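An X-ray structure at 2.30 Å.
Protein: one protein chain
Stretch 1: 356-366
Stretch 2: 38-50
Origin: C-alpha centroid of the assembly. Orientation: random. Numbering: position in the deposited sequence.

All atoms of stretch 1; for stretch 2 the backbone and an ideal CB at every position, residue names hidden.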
ATOM      1  N   VAL A 356       2.032 -11.532  12.216  1.00 37.60           N
ATOM      2  CA  VAL A 356       1.387 -10.253  11.943  1.00 36.69           C
ATOM      3  C   VAL A 356       2.437  -9.239  11.489  1.00 35.65           C
ATOM      4  O   VAL A 356       3.262  -8.788  12.288  1.00 45.17           O
ATOM      5  CB  VAL A 356       0.655  -9.731  13.180  1.00 41.48           C
ATOM      6  CG1 VAL A 356      -0.040  -8.452  12.839  1.00 45.70           C
ATOM      7  CG2 VAL A 356      -0.329 -10.750  13.674  1.00 42.25           C
ATOM      8  N   ALA A 357       2.424  -8.858  10.215  1.00 36.40           N
ATOM      9  CA  ALA A 357       3.352  -7.832   9.733  1.00 46.18           C
ATOM     10  C   ALA A 357       2.694  -6.489  10.005  1.00 48.58           C
ATOM     11  O   ALA A 357       1.526  -6.298   9.637  1.00 45.93           O
ATOM     12  CB  ALA A 357       3.656  -7.964   8.236  1.00 30.81           C
ATOM     13  N   GLU A 358       3.426  -5.571  10.649  1.00 44.87           N
ATOM     14  CA  GLU A 358       2.933  -4.218  10.923  1.00 51.41           C
ATOM     15  C   GLU A 358       3.635  -3.167  10.070  1.00 41.70           C
ATOM     16  O   GLU A 358       4.855  -3.043  10.113  1.00 48.39           O
ATOM     17  CB  GLU A 358       3.123  -3.866  12.391  1.00 55.24           C
ATOM     18  CG  GLU A 358       2.595  -4.947  13.288  1.00 65.28           C
ATOM     19  CD  GLU A 358       2.835  -4.649  14.761  1.00 83.85           C
ATOM     20  OE1 GLU A 358       1.907  -4.897  15.588  1.00 79.22           O
ATOM     21  OE2 GLU A 358       3.915  -4.075  15.061  1.00 77.45           O
ATOM     22  N   LYS A 359       2.865  -2.415   9.296  1.00 45.48           N
ATOM     23  CA  LYS A 359       3.403  -1.374   8.425  1.00 46.51           C
ATOM     24  C   LYS A 359       2.978  -0.030   8.999  1.00 41.47           C
ATOM     25  O   LYS A 359       1.796   0.202   9.232  1.00 57.43           O
ATOM     26  CB  LYS A 359       2.923  -1.512   6.978  1.00 52.00           C
ATOM     27  CG  LYS A 359       3.423  -0.352   6.102  1.00 56.74           C
ATOM     28  CD  LYS A 359       2.849  -0.406   4.705  1.00 63.03           C
ATOM     29  CE  LYS A 359       3.573   0.548   3.753  1.00 78.51           C
ATOM     30  NZ  LYS A 359       4.756   1.262   4.342  1.00 79.89           N
ATOM     31  N   THR A 360       3.951   0.806   9.284  1.00 44.49           N
ATOM     32  CA  THR A 360       3.789   2.164   9.754  1.00 46.42           C
ATOM     33  C   THR A 360       4.235   3.084   8.624  1.00 50.09           C
ATOM     34  O   THR A 360       5.278   2.839   8.013  1.00 48.12           O
ATOM     35  CB  THR A 360       4.648   2.378  10.991  1.00 47.47           C
ATOM     36  OG1 THR A 360       4.220   1.514  12.060  1.00 52.38           O
ATOM     37  CG2 THR A 360       4.571   3.829  11.400  1.00 48.35           C
ATOM     38  N   GLU A 361       3.408   4.084   8.295  1.00 52.38           N
ATOM     39  CA  GLU A 361       3.768   5.165   7.387  1.00 46.80           C
ATOM     40  C   GLU A 361       3.651   6.486   8.123  1.00 40.97           C
ATOM     41  O   GLU A 361       2.694   6.707   8.869  1.00 48.90           O
ATOM     42  CB  GLU A 361       2.870   5.230   6.139  1.00 55.25           C
ATOM     43  CG  GLU A 361       3.087   4.073   5.173  1.00 73.64           C
ATOM     44  CD  GLU A 361       4.128   4.379   4.089  1.00 89.52           C
ATOM     45  OE1 GLU A 361       5.184   3.679   4.038  1.00 92.78           O
ATOM     46  OE2 GLU A 361       3.869   5.311   3.285  1.00 99.24           O
ATOM     47  N   ARG A 362       4.632   7.347   7.927  1.00 46.81           N
ATOM     48  CA  ARG A 362       4.647   8.680   8.499  1.00 47.21           C
ATOM     49  C   ARG A 362       4.457   9.663   7.351  1.00 42.21           C
ATOM     50  O   ARG A 362       5.156   9.588   6.336  1.00 45.37           O
ATOM     51  CB  ARG A 362       5.951   8.941   9.269  1.00 44.14           C
ATOM     52  CG  ARG A 362       6.260   7.927  10.402  1.00 57.49           C
ATOM     53  CD  ARG A 362       7.612   8.180  11.120  1.00 51.94           C
ATOM     54  NE  ARG A 362       7.612   9.474  11.808  1.00 49.14           N
ATOM     55  CZ  ARG A 362       7.304   9.641  13.089  1.00 57.49           C
ATOM     56  NH1 ARG A 362       6.994   8.585  13.838  1.00 58.45           N
ATOM     57  NH2 ARG A 362       7.310  10.864  13.624  1.00 61.09           N
ATOM     58  N   TYR A 363       3.475  10.536   7.496  1.00 41.26           N
ATOM     59  CA  TYR A 363       3.139  11.549   6.500  1.00 39.17           C
ATOM     60  C   TYR A 363       3.344  12.896   7.181  1.00 36.19           C
ATOM     61  O   TYR A 363       2.685  13.202   8.187  1.00 37.07           O
ATOM     62  CB  TYR A 363       1.709  11.390   6.004  1.00 41.19           C
ATOM     63  CG  TYR A 363       1.383  10.052   5.434  1.00 48.41           C
ATOM     64  CD1 TYR A 363       1.543   9.813   4.078  1.00 49.95           C
ATOM     65  CD2 TYR A 363       0.877   9.030   6.243  1.00 40.03           C
ATOM     66  CE1 TYR A 363       1.227   8.600   3.518  1.00 51.15           C
ATOM     67  CE2 TYR A 363       0.549   7.789   5.685  1.00 44.99           C
ATOM     68  CZ  TYR A 363       0.739   7.593   4.307  1.00 53.24           C
ATOM     69  OH  TYR A 363       0.433   6.404   3.701  1.00 64.00           O
ATOM     70  N   SER A 364       4.329  13.653   6.705  1.00 44.77           N
ATOM     71  CA  SER A 364       4.649  14.921   7.348  1.00 46.57           C
ATOM     72  C   SER A 364       3.602  15.980   6.985  1.00 41.23           C
ATOM     73  O   SER A 364       2.982  15.941   5.917  1.00 39.23           O
ATOM     74  CB  SER A 364       6.059  15.383   6.965  1.00 49.78           C
ATOM     75  OG  SER A 364       6.167  15.610   5.573  1.00 61.58           O
ATOM     76  N   GLY A 365       3.389  16.906   7.911  1.00 51.73           N
ATOM     77  CA  GLY A 365       2.564  18.062   7.660  1.00 44.49           C
ATOM     78  C   GLY A 365       3.228  18.988   6.644  1.00 47.14           C
ATOM     79  O   GLY A 365       4.229  18.670   5.993  1.00 45.96           O
ATOM     80  N   GLY A 366       2.604  20.153   6.486  1.00 44.41           N
ATOM     81  CA  GLY A 366       3.058  21.068   5.458  1.00 43.26           C
ATOM     82  C   GLY A 366       2.444  22.438   5.618  1.00 40.84           C
ATOM     83  O   GLY A 366       1.653  22.689   6.529  1.00 51.75           O
ATOM     84  N   UNK A  38      -4.225   5.063  13.963  1.00 43.17           N
ATOM     85  CA  UNK A  38      -3.639   6.333  13.600  1.00 44.11           C
ATOM     86  C   UNK A  38      -3.278   7.103  14.853  1.00 37.25           C
ATOM     87  O   UNK A  38      -3.835   6.889  15.932  1.00 50.26           O
ATOM     88  CB  UNK A  38      -4.593   7.143  12.720  1.00 44.11           C
ATOM     89  N   UNK A  39      -2.344   8.018  14.680  1.00 43.03           N
ATOM     90  CA  UNK A  39      -2.085   9.034  15.677  1.00 50.14           C
ATOM     91  C   UNK A  39      -1.293  10.152  15.026  1.00 43.08           C
ATOM     92  O   UNK A  39      -0.778  10.029  13.908  1.00 43.09           O
ATOM     93  CB  UNK A  39      -1.340   8.455  16.881  1.00 50.14           C
ATOM     94  N   UNK A  40      -1.167  11.225  15.781  1.00 47.28           N
ATOM     95  CA  UNK A  40      -0.370  12.373  15.404  1.00 52.06           C
ATOM     96  C   UNK A  40       0.815  12.554  16.322  1.00 49.70           C
ATOM     97  O   UNK A  40       0.689  12.436  17.544  1.00 60.40           O
ATOM     98  CB  UNK A  40      -1.229  13.639  15.402  1.00 52.06           C
ATOM     99  N   UNK A  41       1.943  12.909  15.730  1.00 48.73           N
ATOM    100  CA  UNK A  41       3.129  13.377  16.448  1.00 59.02           C
ATOM    101  C   UNK A  41       3.351  14.815  15.963  1.00 62.69           C
ATOM    102  O   UNK A  41       4.122  15.061  15.031  1.00 60.85           O
ATOM    103  CB  UNK A  41       4.348  12.487  16.199  1.00 59.02           C
ATOM    104  N   UNK A  42       2.640  15.756  16.591  1.00 64.43           N
ATOM    105  CA  UNK A  42       2.552  17.157  16.156  1.00 64.99           C
ATOM    106  C   UNK A  42       1.907  17.231  14.772  1.00 58.79           C
ATOM    107  O   UNK A  42       0.750  16.796  14.615  1.00 49.00           O
ATOM    108  CB  UNK A  42       3.936  17.808  16.135  1.00 64.99           C
ATOM    109  N   UNK A  43       2.542  17.829  13.777  1.00 60.45           N
ATOM    110  CA  UNK A  43       1.913  17.880  12.471  1.00 58.98           C
ATOM    111  C   UNK A  43       2.079  16.573  11.717  1.00 47.79           C
ATOM    112  O   UNK A  43       1.533  16.431  10.622  1.00 46.85           O
ATOM    113  CB  UNK A  43       2.491  19.035  11.651  1.00 58.98           C
ATOM    114  N   UNK A  44       2.810  15.612  12.268  1.00 51.66           N
ATOM    115  CA  UNK A  44       3.060  14.364  11.565  1.00 40.51           C
ATOM    116  C   UNK A  44       1.954  13.365  11.843  1.00 42.54           C
ATOM    117  O   UNK A  44       1.474  13.229  12.976  1.00 40.72           O
ATOM    118  CB  UNK A  44       4.416  13.781  11.967  1.00 40.51           C
ATOM    119  N   UNK A  45       1.538  12.693  10.777  1.00 41.60           N
ATOM    120  CA  UNK A  45       0.416  11.771  10.791  1.00 38.84           C
ATOM    121  C   UNK A  45       0.955  10.366  10.621  1.00 42.18           C
ATOM    122  O   UNK A  45       1.680  10.095   9.653  1.00 38.71           O
ATOM    123  CB  UNK A  45      -0.601  12.109   9.699  1.00 38.84           C
ATOM    124  N   UNK A  46       0.603   9.479  11.546  1.00 36.88           N
ATOM    125  CA  UNK A  46       1.252   8.177  11.622  1.00 46.17           C
ATOM    126  C   UNK A  46       0.163   7.144  11.497  1.00 35.16           C
ATOM    127  O   UNK A  46      -0.728   7.081  12.343  1.00 47.74           O
ATOM    128  CB  UNK A  46       2.048   8.001  12.917  1.00 46.17           C
ATOM    129  N   UNK A  47       0.197   6.362  10.433  1.00 43.18           N
ATOM    130  CA  UNK A  47      -0.807   5.336  10.194  1.00 44.06           C
ATOM    131  C   UNK A  47      -0.138   3.966  10.288  1.00 40.63           C
ATOM    132  O   UNK A  47       0.871   3.707   9.614  1.00 41.34           O
ATOM    133  CB  UNK A  47      -1.479   5.528   8.833  1.00 44.06           C
ATOM    134  N   UNK A  48      -0.744   3.081  11.071  1.00 43.58           N
ATOM    135  CA  UNK A  48      -0.215   1.754  11.262  1.00 45.57           C
ATOM    136  C   UNK A  48      -1.240   0.750  10.791  1.00 46.51           C
ATOM    137  O   UNK A  48      -2.345   0.679  11.294  1.00 44.79           O
ATOM    138  CB  UNK A  48       0.163   1.512  12.725  1.00 45.57           C
ATOM    139  N   UNK A  49      -0.844  -0.048   9.809  1.00 45.57           N
ATOM    140  CA  UNK A  49      -1.684  -1.079   9.219  1.00 46.96           C
ATOM    141  C   UNK A  49      -1.082  -2.455   9.533  1.00 51.41           C
ATOM    142  O   UNK A  49       0.130  -2.591   9.713  1.00 47.73           O
ATOM    143  CB  UNK A  49      -1.822  -0.872   7.709  1.00 46.96           C
ATOM    144  N   UNK A  50      -1.932  -3.473   9.653  1.00 47.51           N
ATOM    145  CA  UNK A  50      -1.498  -4.794  10.070  1.00 45.49           C
ATOM    146  C   UNK A  50      -2.027  -5.815   9.094  1.00 46.02           C
ATOM    147  O   UNK A  50      -3.143  -5.710   8.594  1.00 53.53           O
ATOM    148  CB  UNK A  50      -1.963  -5.109  11.493  1.00 45.49           C
TER

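Position 38 lies in a strand, and its ideal CB has nothing of stretch 1 within 5.5 Å. Almost any strand former would suit; it is Glu-38.

Position 39 also starts out of reach, so only a long side chain could approach stretch 1. It is Arg-39, whose NH2 comes 4.4 Å from NH1 of Arg-362, two like charges close together.

Position 40 is equally free of stretch 1 and could carry any strand residue. It is Phe-40.

At position 41 the ideal CB lies 4.2 Å from NH2 of Arg-362, which asks for a short acid or an amide. It is Asp-41: its OD2 takes a hydrogen bond from NH2 of Arg-362 at 3.3 Å, part of a salt bridge.

Position 42 has phi 63° and psi -124°, the first inner corner of a type II' turn. Glycine is the usual answer there, with Asn or Asp as alternatives. The residue is Asp-42, clear of stretch 1.

Position 43, the second corner, points its CB toward Gly-365, 4.1 Å from that CA. A small polar residue such as Ser or Asn fits, and glycine would too. Ser-43 places its OG 2.5 Å from water 1, which also accepts from N of Gly-365 at 3.2 Å. Gly-365 matters here, since an ideal CB on it would stand 2.7 Å from CB of Ser-43, a clash.

Position 44 points sideways, its CB 4.4 Å from NH2 of Arg-362; a beta-branched or small polar residue would do. In Thr-44, OG1 joins the same water at 2.6 Å, while CG2 lies 3.9 Å from NH2 of Arg-362.

From 45 onward the strand pairs antiparallel with stretch 1, and side chains alternate between faces. Position 45 shares the face of Tyr-363, so an aromatic or aliphatic residue suits. Tyr-45 brings CD2 to 4.1 Å from CD2 of Tyr-363, and its OH donates a very short hydrogen bond to OE1 of Glu-38, 2.5 Å.

Position 46 faces the methyl of Thr-360 and the stem of Arg-362, inviting a branched aliphatic. Ile-46 sets CG2 3.7 Å from CG2 of Thr-360 and CD1 over one guanidinium face, 3.4 Å from NH1 of Arg-362.

Position 47 has its CB 4.4 Å from CE2 of Tyr-363; Val, Ile or Thr would fit. Val-47 rests CG2 4.2 Å from that CE2 of Tyr-363.

Position 48 returns to the side of Thr-360 and Glu-358, where a long flexible chain can reach along the strand. It is Met-48, as selenomethionine: SE lies 3.6 Å from OG1 of Thr-360, and CE 3.1 Å from OE1 of Glu-358.

Position 49 sits beside the Lys-359 stem, suiting a beta-branched residue. Thr-49 packs CG2 3.5 Å from CB of Lys-359.

Position 50 looks at CG1 of Val-356 and the acid Glu-358, so a long chain, perhaps basic, is reasonable. Arg-50 lays CG 3.9 Å from CG of Glu-358, an aliphatic contact; its NH2 bonds elsewhere in the structure.

Stretch 2, residues 38-50: ERFDDSTYIVMTR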
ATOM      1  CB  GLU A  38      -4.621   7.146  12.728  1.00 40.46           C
ATOM      2  CG  GLU A  38      -5.942   7.621  13.481  1.00 46.97           C
ATOM      3  CD  GLU A  38      -6.724   8.766  12.715  1.00 55.15           C
ATOM      4  OE1 GLU A  38      -6.675   8.807  11.476  1.00 38.45           O
ATOM      5  OE2 GLU A  38      -7.384   9.620  13.345  1.00 59.31           O
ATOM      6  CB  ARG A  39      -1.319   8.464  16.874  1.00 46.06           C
ATOM      7  CG  ARG A  39       0.071   8.040  16.535  1.00 50.97           C
ATOM      8  CD  ARG A  39       0.706   7.189  17.646  1.00 52.89           C
ATOM      9  NE  ARG A  39       1.979   6.656  17.166  1.00 58.29           N
ATOM     10  CZ  ARG A  39       3.100   7.359  17.177  1.00 57.49           C
ATOM     11  NH1 ARG A  39       3.082   8.590  17.681  1.00 48.52           N
ATOM     12  NH2 ARG A  39       4.223   6.823  16.711  1.00 54.85           N
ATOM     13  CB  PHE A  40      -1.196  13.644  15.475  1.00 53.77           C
ATOM     14  CG  PHE A  40      -2.194  13.756  14.404  1.00 41.93           C
ATOM     15  CD1 PHE A  40      -1.856  14.348  13.206  1.00 39.92           C
ATOM     16  CD2 PHE A  40      -3.468  13.259  14.590  1.00 39.73           C
ATOM     17  CE1 PHE A  40      -2.799  14.457  12.192  1.00 47.95           C
ATOM     18  CE2 PHE A  40      -4.407  13.348  13.584  1.00 45.39           C
ATOM     19  CZ  PHE A  40      -4.078  13.967  12.383  1.00 46.61           C
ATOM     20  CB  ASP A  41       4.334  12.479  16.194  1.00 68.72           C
ATOM     21  CG  ASP A  41       5.641  13.102  16.686  1.00 84.61           C
ATOM     22  OD1 ASP A  41       5.569  14.179  17.346  1.00 84.84           O
ATOM     23  OD2 ASP A  41       6.724  12.507  16.418  1.00 84.64           O
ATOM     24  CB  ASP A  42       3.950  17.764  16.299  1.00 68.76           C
ATOM     25  CG  ASP A  42       4.287  18.118  17.755  1.00 85.43           C
ATOM     26  OD1 ASP A  42       3.431  18.743  18.439  1.00 84.16           O
ATOM     27  OD2 ASP A  42       5.403  17.755  18.213  1.00 91.87           O
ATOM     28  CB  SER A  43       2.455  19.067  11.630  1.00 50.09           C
ATOM     29  OG  SER A  43       3.861  19.161  11.592  1.00 56.05           O
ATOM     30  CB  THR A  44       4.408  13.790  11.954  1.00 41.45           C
ATOM     31  OG1 THR A  44       5.403  14.766  11.647  1.00 48.21           O
ATOM     32  CG2 THR A  44       4.711  12.555  11.186  1.00 44.68           C
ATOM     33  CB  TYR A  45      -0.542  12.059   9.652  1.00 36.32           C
ATOM     34  CG  TYR A  45      -1.815  11.206   9.619  1.00 32.14           C
ATOM     35  CD1 TYR A  45      -2.626  11.050  10.750  1.00 31.27           C
ATOM     36  CD2 TYR A  45      -2.231  10.629   8.438  1.00 31.05           C
ATOM     37  CE1 TYR A  45      -3.797  10.338  10.691  1.00 27.70           C
ATOM     38  CE2 TYR A  45      -3.395   9.893   8.376  1.00 29.08           C
ATOM     39  CZ  TYR A  45      -4.161   9.744   9.511  1.00 33.74           C
ATOM     40  OH  TYR A  45      -5.297   9.000   9.425  1.00 38.24           O
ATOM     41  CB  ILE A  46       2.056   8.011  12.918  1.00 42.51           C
ATOM     42  CG1 ILE A  46       3.165   9.073  12.945  1.00 43.36           C
ATOM     43  CG2 ILE A  46       2.641   6.644  12.953  1.00 43.16           C
ATOM     44  CD1 ILE A  46       3.738   9.356  14.281  1.00 53.68           C
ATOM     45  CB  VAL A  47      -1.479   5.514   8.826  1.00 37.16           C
ATOM     46  CG1 VAL A  47      -2.488   4.395   8.571  1.00 44.84           C
ATOM     47  CG2 VAL A  47      -2.148   6.860   8.707  1.00 45.54           C
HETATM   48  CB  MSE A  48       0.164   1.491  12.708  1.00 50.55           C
HETATM   49  CG  MSE A  48       0.678   0.041  12.884  1.00 72.09           C
HETATM   50 SE   MSE A  48       2.015  -0.246  14.261  0.47106.12          SE
HETATM   51  CE  MSE A  48       1.341  -1.951  14.883  1.00 76.00           C
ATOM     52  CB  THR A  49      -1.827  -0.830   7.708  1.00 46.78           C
ATOM     53  OG1 THR A  49      -2.793  -1.740   7.171  1.00 66.82           O
ATOM     54  CG2 THR A  49      -0.491  -0.966   6.971  1.00 46.61           C
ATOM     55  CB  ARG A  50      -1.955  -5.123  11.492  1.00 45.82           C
ATOM     56  CG  ARG A  50      -1.143  -4.365  12.552  1.00 51.21           C
ATOM     57  CD  ARG A  50      -1.686  -4.563  13.958  1.00 47.85           C
ATOM     58  NE  ARG A  50      -3.095  -4.220  13.974  1.00 64.06           N
ATOM     59  CZ  ARG A  50      -3.894  -4.334  15.017  1.00 68.43           C
ATOM     60  NH1 ARG A  50      -3.446  -4.793  16.178  1.00 70.27           N
ATOM     61  NH2 ARG A  50      -5.152  -3.976  14.882  1.00 69.39           N
TER
HETATM   62  O   HOH W   1       4.904  17.099  10.667  1.00 52.55           O
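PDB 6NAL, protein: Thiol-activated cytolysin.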